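Local coordinates for BamaA.19900.a (Balamuthia mandrillaris, PDB 6VZZ), which binds glucose and, as a glucokinase, transfers a phosphoryl group, probably from ATP, to the 6-hydroxyl of the sugar, at residues 20-25 against 88-93; 65-70 against 76-81; 47-52 against 377-382; 110-115 against 141-146. One frame throughout, in Å; residues are numbered along the deposited sequence.

Contact 1 (20-25 against 88-93); sequences QTLKQW and DLLGVE. With CA (calcium ion), chain C.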
# COMPACT_ATOMS: atom_id res chain seq x y z
N GLN A 20 -29.72 34.08 2.55
CA GLN A 20 -29.80 34.78 3.83
C GLN A 20 -28.48 34.71 4.59
O GLN A 20 -28.05 35.69 5.20
CB GLN A 20 -30.96 34.23 4.68
N THR A 21 -27.79 33.57 4.52
CA THR A 21 -26.55 33.40 5.27
C THR A 21 -25.45 34.31 4.74
O THR A 21 -24.73 34.95 5.52
CB THR A 21 -26.09 31.94 5.22
OG1 THR A 21 -27.06 31.12 5.88
CG2 THR A 21 -24.76 31.77 5.93
N LEU A 22 -25.28 34.38 3.42
CA LEU A 22 -24.22 35.22 2.86
C LEU A 22 -24.47 36.70 3.14
O LEU A 22 -23.52 37.48 3.23
CB LEU A 22 -24.08 34.96 1.37
CG LEU A 22 -23.72 33.51 1.06
CD1 LEU A 22 -23.78 33.24 -0.43
CD2 LEU A 22 -22.35 33.17 1.63
N LYS A 23 -25.74 37.11 3.28
CA LYS A 23 -26.01 38.49 3.68
C LYS A 23 -25.49 38.75 5.09
O LYS A 23 -24.93 39.81 5.36
CB LYS A 23 -27.51 38.80 3.61
CG LYS A 23 -28.11 38.72 2.21
CD LYS A 23 -29.52 39.29 2.17
CE LYS A 23 -30.25 38.87 0.89
NZ LYS A 23 -31.35 39.80 0.57
N GLN A 24 -25.65 37.78 5.99
CA GLN A 24 -25.12 37.94 7.34
C GLN A 24 -23.59 38.00 7.33
O GLN A 24 -22.99 38.76 8.10
CB GLN A 24 -25.61 36.81 8.25
CG GLN A 24 -27.11 36.86 8.58
CD GLN A 24 -27.59 35.64 9.38
OE1 GLN A 24 -27.29 34.49 9.04
NE2 GLN A 24 -28.34 35.90 10.45
N TRP A 25 -22.96 37.22 6.45
CA TRP A 25 -21.50 37.15 6.44
C TRP A 25 -20.86 38.47 6.03
O TRP A 25 -19.86 38.89 6.63
CB TRP A 25 -21.04 36.05 5.48
CG TRP A 25 -21.08 34.67 6.06
CD1 TRP A 25 -21.70 34.28 7.21
CD2 TRP A 25 -20.46 33.51 5.51
NE1 TRP A 25 -21.51 32.94 7.41
CE2 TRP A 25 -20.76 32.43 6.38
CE3 TRP A 25 -19.69 33.26 4.37
CZ2 TRP A 25 -20.31 31.13 6.15
CZ3 TRP A 25 -19.25 31.97 4.14
CH2 TRP A 25 -19.56 30.92 5.03
N ASP A 88 -22.01 38.15 -6.53
CA ASP A 88 -23.09 39.13 -6.42
C ASP A 88 -23.64 39.24 -5.01
O ASP A 88 -24.33 40.22 -4.71
CB ASP A 88 -24.22 38.78 -7.38
CG ASP A 88 -24.04 39.39 -8.74
OD1 ASP A 88 -23.46 40.50 -8.81
OD2 ASP A 88 -24.49 38.77 -9.73
N LEU A 89 -23.38 38.26 -4.15
CA LEU A 89 -23.88 38.29 -2.78
C LEU A 89 -22.81 38.67 -1.76
O LEU A 89 -23.15 39.21 -0.71
CB LEU A 89 -24.47 36.94 -2.39
CG LEU A 89 -25.75 36.50 -3.11
CD1 LEU A 89 -26.04 35.03 -2.83
CD2 LEU A 89 -26.93 37.37 -2.70
N LEU A 90 -21.54 38.39 -2.04
CA LEU A 90 -20.47 38.70 -1.10
C LEU A 90 -19.57 39.85 -1.54
O LEU A 90 -18.99 40.52 -0.68
CB LEU A 90 -19.59 37.48 -0.86
CG LEU A 90 -20.17 36.31 -0.06
CD1 LEU A 90 -19.09 35.28 0.12
CD2 LEU A 90 -20.67 36.81 1.27
N GLY A 91 -19.42 40.07 -2.84
CA GLY A 91 -18.49 41.09 -3.29
C GLY A 91 -17.02 40.73 -3.14
O GLY A 91 -16.25 40.86 -4.10
N VAL A 92 -16.62 40.26 -1.95
CA VAL A 92 -15.21 40.05 -1.63
C VAL A 92 -14.76 38.67 -2.10
O VAL A 92 -15.44 37.67 -1.86
CB VAL A 92 -14.96 40.24 -0.13
CG1 VAL A 92 -13.51 39.93 0.23
CG2 VAL A 92 -15.28 41.67 0.27
N GLU A 93 -13.60 38.63 -2.77
CA GLU A 93 -12.99 37.39 -3.24
C GLU A 93 -12.74 36.41 -2.11
O GLU A 93 -12.56 36.78 -0.94
CB GLU A 93 -11.65 37.69 -3.91
CG GLU A 93 -11.71 37.90 -5.39
CD GLU A 93 -10.36 38.26 -5.95
OE1 GLU A 93 -9.41 38.51 -5.15
OE2 GLU A 93 -10.24 38.28 -7.20
CA CA C . -7.67 38.18 -6.94
O HOH W 1 -8.77 37.95 -9.01
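Leu22 and Leu90 both carry CG anti to the carbonyl carbon (chi1 -60° and -71°) with an extended second torsion, and this common conformation sends their methyl pairs into the gap between helix 16-25 and the end of helix 72-90. Leu22 crosses both Leu89 and Leu90 at about a right angle, each branch finding a different neighbour. Its CD1 touches CD1 of Leu89 at 3.8 Å, while its CD2 lies against the branched end of Leu90. In return, CD2 of Leu90 reaches back to the helix itself, 3.9 Å from CB of Leu22 and 3.5 Å from its carbonyl O, and passes 4.3 Å from CB of Trp25. No hydrogen bond crosses the contact, which rests on leucine methyls fitted against a helix surface.

Beyond the leucines the chain turns away: Gly91, with positive phi, ends helix 72-90, and Glu93 grips a calcium ion with both carboxylate oxygens, OE1 at 2.5 Å and OE2 at 2.6 Å, beside one water. Arg26 adds a polar tie by bonding to the carbonyl O of Leu89, and Leu52 and Leu62 continue the apolar cluster around Leu22. The result is a small helix-helix junction at the edge of a lobe with the actin-like ATPase fold, where an N-terminal helix packs on the sheet and on the end of its flanking helix.

Contact 2 (65-70 against 76-81); sequences LKVKAD and IAFFDS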
# COMPACT_ATOMS: atom_id res chain seq x y z
N LEU A 65 -23.79 24.83 -3.43
CA LEU A 65 -24.34 24.20 -4.62
C LEU A 65 -23.80 22.79 -4.81
O LEU A 65 -22.64 22.50 -4.49
CB LEU A 65 -24.06 25.04 -5.87
CG LEU A 65 -25.23 25.01 -6.87
CD1 LEU A 65 -26.59 24.94 -6.15
CD2 LEU A 65 -25.20 26.23 -7.79
N LYS A 66 -24.66 21.93 -5.34
CA LYS A 66 -24.28 20.61 -5.81
C LYS A 66 -24.87 20.40 -7.20
O LYS A 66 -25.90 20.99 -7.55
CB LYS A 66 -24.77 19.50 -4.85
CG LYS A 66 -26.27 19.30 -4.79
CD LYS A 66 -26.62 17.99 -4.07
CE LYS A 66 -28.13 17.71 -4.09
NZ LYS A 66 -28.45 16.26 -3.91
N VAL A 67 -24.22 19.56 -7.99
CA VAL A 67 -24.58 19.39 -9.39
C VAL A 67 -24.20 17.98 -9.82
O VAL A 67 -23.26 17.38 -9.27
CB VAL A 67 -23.90 20.48 -10.26
CG1 VAL A 67 -22.39 20.33 -10.24
CG2 VAL A 67 -24.43 20.47 -11.69
N LYS A 68 -24.95 17.43 -10.77
CA LYS A 68 -24.61 16.14 -11.37
C LYS A 68 -23.77 16.41 -12.62
O LYS A 68 -24.26 17.00 -13.59
CB LYS A 68 -25.86 15.34 -11.71
N ALA A 69 -22.50 16.01 -12.58
CA ALA A 69 -21.55 16.33 -13.63
C ALA A 69 -20.63 15.15 -13.86
O ALA A 69 -20.07 14.61 -12.90
CB ALA A 69 -20.72 17.57 -13.27
N ASP A 70 -20.46 14.75 -15.13
CA ASP A 70 -19.55 13.66 -15.45
C ASP A 70 -18.52 14.06 -16.51
O ASP A 70 -17.95 13.18 -17.16
CB ASP A 70 -20.32 12.43 -15.92
CG ASP A 70 -20.94 12.61 -17.27
OD1 ASP A 70 -21.45 13.72 -17.53
OD2 ASP A 70 -20.91 11.66 -18.07
N ILE A 76 -16.71 23.37 -15.33
CA ILE A 76 -16.29 24.75 -15.55
C ILE A 76 -17.51 25.66 -15.65
O ILE A 76 -17.54 26.76 -15.08
CB ILE A 76 -15.39 24.85 -16.80
CG1 ILE A 76 -14.04 24.18 -16.52
CG2 ILE A 76 -15.18 26.30 -17.23
CD1 ILE A 76 -13.17 24.08 -17.73
N ALA A 77 -18.55 25.22 -16.37
CA ALA A 77 -19.77 26.02 -16.45
C ALA A 77 -20.45 26.14 -15.08
O ALA A 77 -21.00 27.18 -14.74
CB ALA A 77 -20.73 25.43 -17.48
N PHE A 78 -20.42 25.06 -14.29
CA PHE A 78 -20.98 25.14 -12.94
C PHE A 78 -20.17 26.09 -12.07
O PHE A 78 -20.74 26.91 -11.35
CB PHE A 78 -21.04 23.73 -12.33
CG PHE A 78 -21.21 23.70 -10.82
CD1 PHE A 78 -22.46 23.84 -10.23
CD2 PHE A 78 -20.11 23.47 -9.99
CE1 PHE A 78 -22.62 23.78 -8.83
CE2 PHE A 78 -20.26 23.41 -8.59
CZ PHE A 78 -21.52 23.57 -8.01
N PHE A 79 -18.83 26.02 -12.14
CA PHE A 79 -17.99 26.88 -11.31
C PHE A 79 -18.17 28.34 -11.70
O PHE A 79 -18.39 29.20 -10.83
CB PHE A 79 -16.52 26.46 -11.42
CG PHE A 79 -16.22 25.11 -10.83
CD1 PHE A 79 -16.86 24.66 -9.69
CD2 PHE A 79 -15.27 24.28 -11.42
CE1 PHE A 79 -16.57 23.41 -9.13
CE2 PHE A 79 -14.97 23.03 -10.88
CZ PHE A 79 -15.62 22.60 -9.73
N ASP A 80 -18.05 28.66 -12.99
CA ASP A 80 -18.31 30.02 -13.46
C ASP A 80 -19.65 30.53 -12.95
O ASP A 80 -19.74 31.64 -12.40
CB ASP A 80 -18.28 30.08 -14.99
CG ASP A 80 -16.88 29.88 -15.57
OD1 ASP A 80 -15.89 29.94 -14.80
OD2 ASP A 80 -16.77 29.67 -16.81
N SER A 81 -20.70 29.73 -13.10
CA SER A 81 -22.03 30.17 -12.70
C SER A 81 -22.10 30.44 -11.20
O SER A 81 -22.51 31.53 -10.77
CB SER A 81 -23.07 29.13 -13.10
OG SER A 81 -24.34 29.50 -12.62
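Phe78 reaches from helix 72-90 to the strand with CG anti to its own backbone N (chi1 163°), and chi2 near a right angle turns one ring face to Val67. Over the middle of that face stands CG1 of Val67, 3.5 Å from the ring centroid and 13° off the normal, a clear CH-pi contact. The valine torsion explains the choice of branch: CG1 occupies the crowded position between backbone N and carbonyl carbon, while CG2, anti to the backbone N, has CD1 as its nearest ring atom, at 4.2 Å.

Leu65, two residues earlier and on the same side of the strand, approaches differently. Its CG comes to the ring edge, near the ring plane, 3.5 Å from CE1 of Phe78, with CB about equally near CE1 and CZ. One aromatic ring therefore meets both residues, by its face and by its edge. Strand 65-68 and helix 76-81 run nearly antiparallel, their axes 10.2 Å apart, and the intervening Lys66 points away.

No hydrogen bond joins the two segments; the strand backbone is bonded within the sheet instead, Leu65 to Leu50 and Val67 to Thr48. Cohesion between helix and strand thus comes from dispersion and the weak polarity of C-H groups against an aromatic face.

Contact 3 (47-52 against 377-382); sequences NTRLAL and PVNLNL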
# COMPACT_ATOMS: atom_id res chain seq x y z
N ASN A 47 -21.22 13.40 -8.87
CA ASN A 47 -21.72 14.66 -8.33
C ASN A 47 -20.57 15.50 -7.79
O ASN A 47 -19.59 14.98 -7.26
CB ASN A 47 -22.72 14.45 -7.19
CG ASN A 47 -23.71 13.37 -7.50
OD1 ASN A 47 -24.49 13.49 -8.44
ND2 ASN A 47 -23.69 12.30 -6.71
N THR A 48 -20.74 16.81 -7.90
CA THR A 48 -19.81 17.78 -7.36
C THR A 48 -20.55 18.68 -6.38
O THR A 48 -21.68 19.11 -6.64
CB THR A 48 -19.17 18.60 -8.49
OG1 THR A 48 -18.14 17.82 -9.10
CG2 THR A 48 -18.58 19.90 -7.96
N ARG A 49 -19.91 18.94 -5.25
CA ARG A 49 -20.45 19.82 -4.22
C ARG A 49 -19.45 20.92 -3.94
O ARG A 49 -18.23 20.72 -4.04
CB ARG A 49 -20.75 19.04 -2.94
CG ARG A 49 -21.83 18.00 -3.12
CD ARG A 49 -21.94 17.09 -1.90
NE ARG A 49 -23.23 16.41 -1.85
CZ ARG A 49 -23.52 15.28 -2.50
NH1 ARG A 49 -22.59 14.70 -3.26
NH2 ARG A 49 -24.72 14.74 -2.40
N LEU A 50 -19.96 22.10 -3.61
CA LEU A 50 -19.12 23.25 -3.32
C LEU A 50 -19.60 23.86 -2.01
O LEU A 50 -20.81 23.92 -1.76
CB LEU A 50 -19.17 24.29 -4.45
CG LEU A 50 -18.16 25.45 -4.39
CD1 LEU A 50 -17.71 25.85 -5.78
CD2 LEU A 50 -18.74 26.64 -3.67
N ALA A 51 -18.65 24.31 -1.19
CA ALA A 51 -18.99 24.86 0.11
C ALA A 51 -18.04 26.01 0.44
O ALA A 51 -16.93 26.10 -0.09
CB ALA A 51 -18.93 23.80 1.21
N LEU A 52 -18.50 26.87 1.34
CA LEU A 52 -17.73 27.97 1.87
C LEU A 52 -17.64 27.87 3.38
O LEU A 52 -18.55 27.35 4.04
CB LEU A 52 -18.34 29.32 1.49
CG LEU A 52 -18.80 29.51 0.05
CD1 LEU A 52 -19.49 30.86 -0.07
CD2 LEU A 52 -17.63 29.41 -0.93
N PRO A 377 -24.66 11.17 7.99
CA PRO A 377 -24.21 11.87 6.78
C PRO A 377 -23.42 13.10 7.16
O PRO A 377 -23.87 13.93 7.95
CB PRO A 377 -25.52 12.23 6.06
CG PRO A 377 -26.57 11.42 6.70
CD PRO A 377 -26.13 11.17 8.11
N VAL A 378 -22.22 13.21 6.61
CA VAL A 378 -21.38 14.39 6.79
C VAL A 378 -20.35 14.32 5.67
O VAL A 378 -19.81 13.25 5.37
CB VAL A 378 -20.74 14.44 8.19
CG1 VAL A 378 -19.96 13.18 8.49
CG2 VAL A 378 -19.85 15.66 8.31
N ASN A 379 -20.12 15.44 4.99
CA ASN A 379 -19.24 15.38 3.83
C ASN A 379 -17.83 15.61 4.34
O ASN A 379 -17.36 16.73 4.49
CB ASN A 379 -19.66 16.37 2.75
CG ASN A 379 -19.13 15.97 1.38
OD1 ASN A 379 -18.09 15.33 1.28
ND2 ASN A 379 -19.87 16.31 0.33
N LEU A 380 -17.15 14.51 4.65
CA LEU A 380 -15.80 14.59 5.19
C LEU A 380 -14.84 15.17 4.17
O LEU A 380 -13.86 15.81 4.55
CB LEU A 380 -15.34 13.20 5.66
CG LEU A 380 -15.97 12.68 6.96
CD1 LEU A 380 -15.66 11.21 7.16
CD2 LEU A 380 -15.49 13.48 8.16
N ASN A 381 -15.10 14.94 2.88
CA ASN A 381 -14.27 15.52 1.83
C ASN A 381 -14.27 17.04 1.91
O ASN A 381 -13.21 17.68 1.77
CB ASN A 381 -14.76 15.07 0.46
CG ASN A 381 -14.70 13.57 0.28
OD1 ASN A 381 -14.34 12.84 1.21
ND2 ASN A 381 -15.05 13.10 -0.91
N LEU A 382 -15.44 17.64 2.11
CA LEU A 382 -15.53 19.09 2.17
C LEU A 382 -14.82 19.63 3.39
O LEU A 382 -14.13 20.65 3.30
CB LEU A 382 -16.99 19.54 2.16
CG LEU A 382 -17.77 19.34 0.86
CD1 LEU A 382 -19.21 19.73 1.08
CD2 LEU A 382 -17.16 20.16 -0.26
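Arg49 rises from strand 47-54 toward the start of helix 380-389, and its atoms meet first Leu382 of that helix and then Asn379 at its N-cap. At the base, CB lies 4.4 Å from CD1 of Leu382. CG stands anti to the carbonyl carbon (chi1 -64°), and from there the chain is extended as far as NE. CD comes nearest to the amide, at a modelled 3.1 Å from ND2 of Asn379 that is short for such a contact and doubtful in detail. NE follows at 4.0 Å from the same ND2, and the guanidinium meets the amide obliquely, their planes 69° apart, with no stack or hydrogen bond between them. The Arg49 side chain also touches Gln63 and Lys66 of strand 62-68. The amide nitrogen of Asn379 has its polar partner elsewhere, in a weak hydrogen bond to Asp42, which also receives ND2 of Asn381.

Leu382 completes the apolar half. Its CD1 packs on CB of Ala51 at 4.1 Å, and its CD2 comes to 4.0 Å from the carbonyl O of Arg49. The carbonyl O of Asn379 accepts a weak bond from N of Leu382.

The strand lies between strands 62-68 and 37-43 of the five-stranded sheet; residues Arg49 and Ala51 face helix 380-389, whereas Thr48 and Leu50 turn to helix 72-90, which covers the other side.

Contact 4 (110-115 against 141-146); sequences EVLDVT and THFIND. With BGC (beta-D-glucopyranose), chain B.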
# COMPACT_ATOMS: atom_id res chain seq x y z
N GLU A 110 -1.21 21.20 -10.88
CA GLU A 110 -1.97 22.08 -11.76
C GLU A 110 -3.20 21.40 -12.36
O GLU A 110 -4.18 22.09 -12.69
CB GLU A 110 -1.05 22.60 -12.87
CG GLU A 110 -1.71 23.52 -13.89
CD GLU A 110 -2.22 24.82 -13.28
OE1 GLU A 110 -1.58 25.32 -12.32
OE2 GLU A 110 -3.27 25.33 -13.76
N VAL A 111 -3.21 20.07 -12.49
CA VAL A 111 -4.19 19.35 -13.29
C VAL A 111 -4.79 18.21 -12.47
O VAL A 111 -4.06 17.44 -11.84
CB VAL A 111 -3.57 18.78 -14.58
CG1 VAL A 111 -4.65 18.13 -15.45
CG2 VAL A 111 -2.82 19.86 -15.34
N LEU A 112 -6.12 18.10 -12.50
CA LEU A 112 -6.85 16.96 -11.96
C LEU A 112 -7.36 16.10 -13.11
O LEU A 112 -7.82 16.62 -14.13
CB LEU A 112 -8.03 17.42 -11.09
CG LEU A 112 -9.12 16.41 -10.72
CD1 LEU A 112 -8.63 15.35 -9.72
CD2 LEU A 112 -10.34 17.11 -10.19
N ASP A 113 -7.26 14.78 -12.96
CA ASP A 113 -7.71 13.80 -13.94
C ASP A 113 -8.79 12.97 -13.24
O ASP A 113 -8.47 12.14 -12.39
CB ASP A 113 -6.54 12.94 -14.43
CG ASP A 113 -6.89 12.03 -15.61
OD1 ASP A 113 -7.95 11.37 -15.60
OD2 ASP A 113 -6.07 11.97 -16.55
N VAL A 114 -10.06 13.20 -13.57
CA VAL A 114 -11.15 12.52 -12.88
C VAL A 114 -11.32 11.14 -13.50
O VAL A 114 -11.73 11.00 -14.66
CB VAL A 114 -12.45 13.33 -12.93
CG1 VAL A 114 -13.53 12.61 -12.16
CG2 VAL A 114 -12.22 14.72 -12.35
N THR A 115 -11.01 10.10 -12.72
CA THR A 115 -10.83 8.77 -13.29
C THR A 115 -12.07 8.29 -14.04
O THR A 115 -11.95 7.66 -15.10
CB THR A 115 -10.45 7.79 -12.18
OG1 THR A 115 -9.24 8.23 -11.56
CG2 THR A 115 -10.28 6.38 -12.74
N THR A 141 -4.89 28.12 -4.51
CA THR A 141 -5.83 27.07 -4.88
C THR A 141 -5.08 25.75 -5.03
O THR A 141 -4.07 25.68 -5.73
CB THR A 141 -6.55 27.41 -6.19
OG1 THR A 141 -7.38 28.55 -6.00
CG2 THR A 141 -7.39 26.23 -6.67
N HIS A 142 -5.58 24.69 -4.38
CA HIS A 142 -4.88 23.41 -4.36
C HIS A 142 -5.81 22.27 -4.73
O HIS A 142 -6.99 22.29 -4.38
CB HIS A 142 -4.25 23.15 -2.99
CG HIS A 142 -3.32 24.24 -2.57
ND1 HIS A 142 -2.11 24.46 -3.21
CD2 HIS A 142 -3.44 25.21 -1.64
CE1 HIS A 142 -1.52 25.51 -2.66
NE2 HIS A 142 -2.31 25.99 -1.71
N PHE A 143 -5.26 21.30 -5.44
CA PHE A 143 -5.94 20.04 -5.73
C PHE A 143 -5.47 18.99 -4.74
O PHE A 143 -4.27 18.84 -4.51
CB PHE A 143 -5.64 19.57 -7.15
CG PHE A 143 -6.48 20.21 -8.21
CD1 PHE A 143 -7.85 20.30 -8.06
CD2 PHE A 143 -5.90 20.68 -9.38
CE1 PHE A 143 -8.63 20.87 -9.05
CE2 PHE A 143 -6.66 21.25 -10.37
CZ PHE A 143 -8.03 21.35 -10.21
N ILE A 144 -6.42 18.26 -4.16
CA ILE A 144 -6.12 17.02 -3.46
C ILE A 144 -7.06 15.95 -3.98
O ILE A 144 -8.07 16.24 -4.63
CB ILE A 144 -6.23 17.17 -1.93
CG1 ILE A 144 -7.68 17.50 -1.53
CG2 ILE A 144 -5.22 18.20 -1.41
CD1 ILE A 144 -7.88 17.67 -0.04
N ASN A 145 -6.70 14.70 -3.73
CA ASN A 145 -7.59 13.59 -4.04
C ASN A 145 -8.74 13.58 -3.04
O ASN A 145 -8.62 14.07 -1.92
CB ASN A 145 -6.80 12.27 -4.02
CG ASN A 145 -7.67 11.04 -4.13
OD1 ASN A 145 -8.17 10.53 -3.13
ND2 ASN A 145 -7.85 10.54 -5.36
N ASP A 146 -9.89 13.04 -3.48
CA ASP A 146 -11.08 13.07 -2.63
C ASP A 146 -10.88 12.26 -1.35
O ASP A 146 -11.23 12.73 -0.26
CB ASP A 146 -12.31 12.60 -3.40
CG ASP A 146 -12.16 11.20 -3.99
OD1 ASP A 146 -11.01 10.71 -4.15
OD2 ASP A 146 -13.20 10.58 -4.32
C2 BGC B . -10.35 7.13 -8.40
C3 BGC B . -9.82 7.61 -7.06
C4 BGC B . -10.98 8.07 -6.17
C5 BGC B . -12.01 6.95 -6.07
C6 BGC B . -13.22 7.31 -5.25
C1 BGC B . -11.39 6.05 -8.15
O1 BGC B . -11.85 5.51 -9.34
O2 BGC B . -9.29 6.62 -9.19
O3 BGC B . -8.88 8.66 -7.24
O4 BGC B . -10.50 8.38 -4.87
O5 BGC B . -12.46 6.60 -7.38
O6 BGC B . -13.75 8.57 -5.62
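Leu112 and Phe143 mark the closest passage of two strands that share no hydrogen bond, their CA atoms 7.0 Å apart, one strand in the middle of a three-stranded antiparallel sheet and the other at the edge of the five-stranded one. Between them lies the Phe143 ring. Its chi1 of -83° carries the ring toward strand 111-114, and chi2 of -47° turns a face to Leu112, whose CB sits over the ring centre, 3.9 Å from the centroid and 6° off the normal, a CH-pi contact. The carbonyl O of Glu110 comes instead to the ring edge, 3.5 Å from CE2 of Phe143, where an aromatic C-H presents a slight positive charge.

At the far end both segments open onto glucose. Thr115 OG1 is hydrogen-bonded to O2 of the sugar at 2.9 Å, while Asn145 ND2 gives a bent bond to O3 at 2.9 Å and a weaker one to O4; Gly103 O also takes a bond from this nitrogen. Both carboxylate oxygens of Asp146 are used, OD1 accepting from O4 and OD2 from O6, although the modelled lengths are too short to be taken literally. Asn145 further caps the helix that begins at Asp146, so strand end, helix start and sugar meet at one corner.

Glu218, His221 and Glu258 bind the same glucose, and Trp365 of the second subunit packs on Thr115. A strand end followed by an Asn-Asp pair that reads the sugar hydroxyls is characteristic of the glucose pocket in glucokinases of this actin-like ATPase family.

How the contacts relate
From the N terminus, helix 16-25 opens contact 1, and strand 47-54 then begins contact 3 before contact 1 has closed at residues 88-93; the two therefore cross, and they touch where Leu22 and Trp25 pack on Leu52. Contact 2 is a short local closure lying within both of these loops, and its strand is the sheet neighbour of the strand in contact 3. Contact 4 opens only after contact 1 is complete and closes inside the very long loop of contact 3, which ends near the C terminus. Asn381 packs against Asp146 there, so the C-terminal helix joins the central sheet to the sugar-binding edge, while contacts 1 and 2 fasten helix 72-90 at separate points.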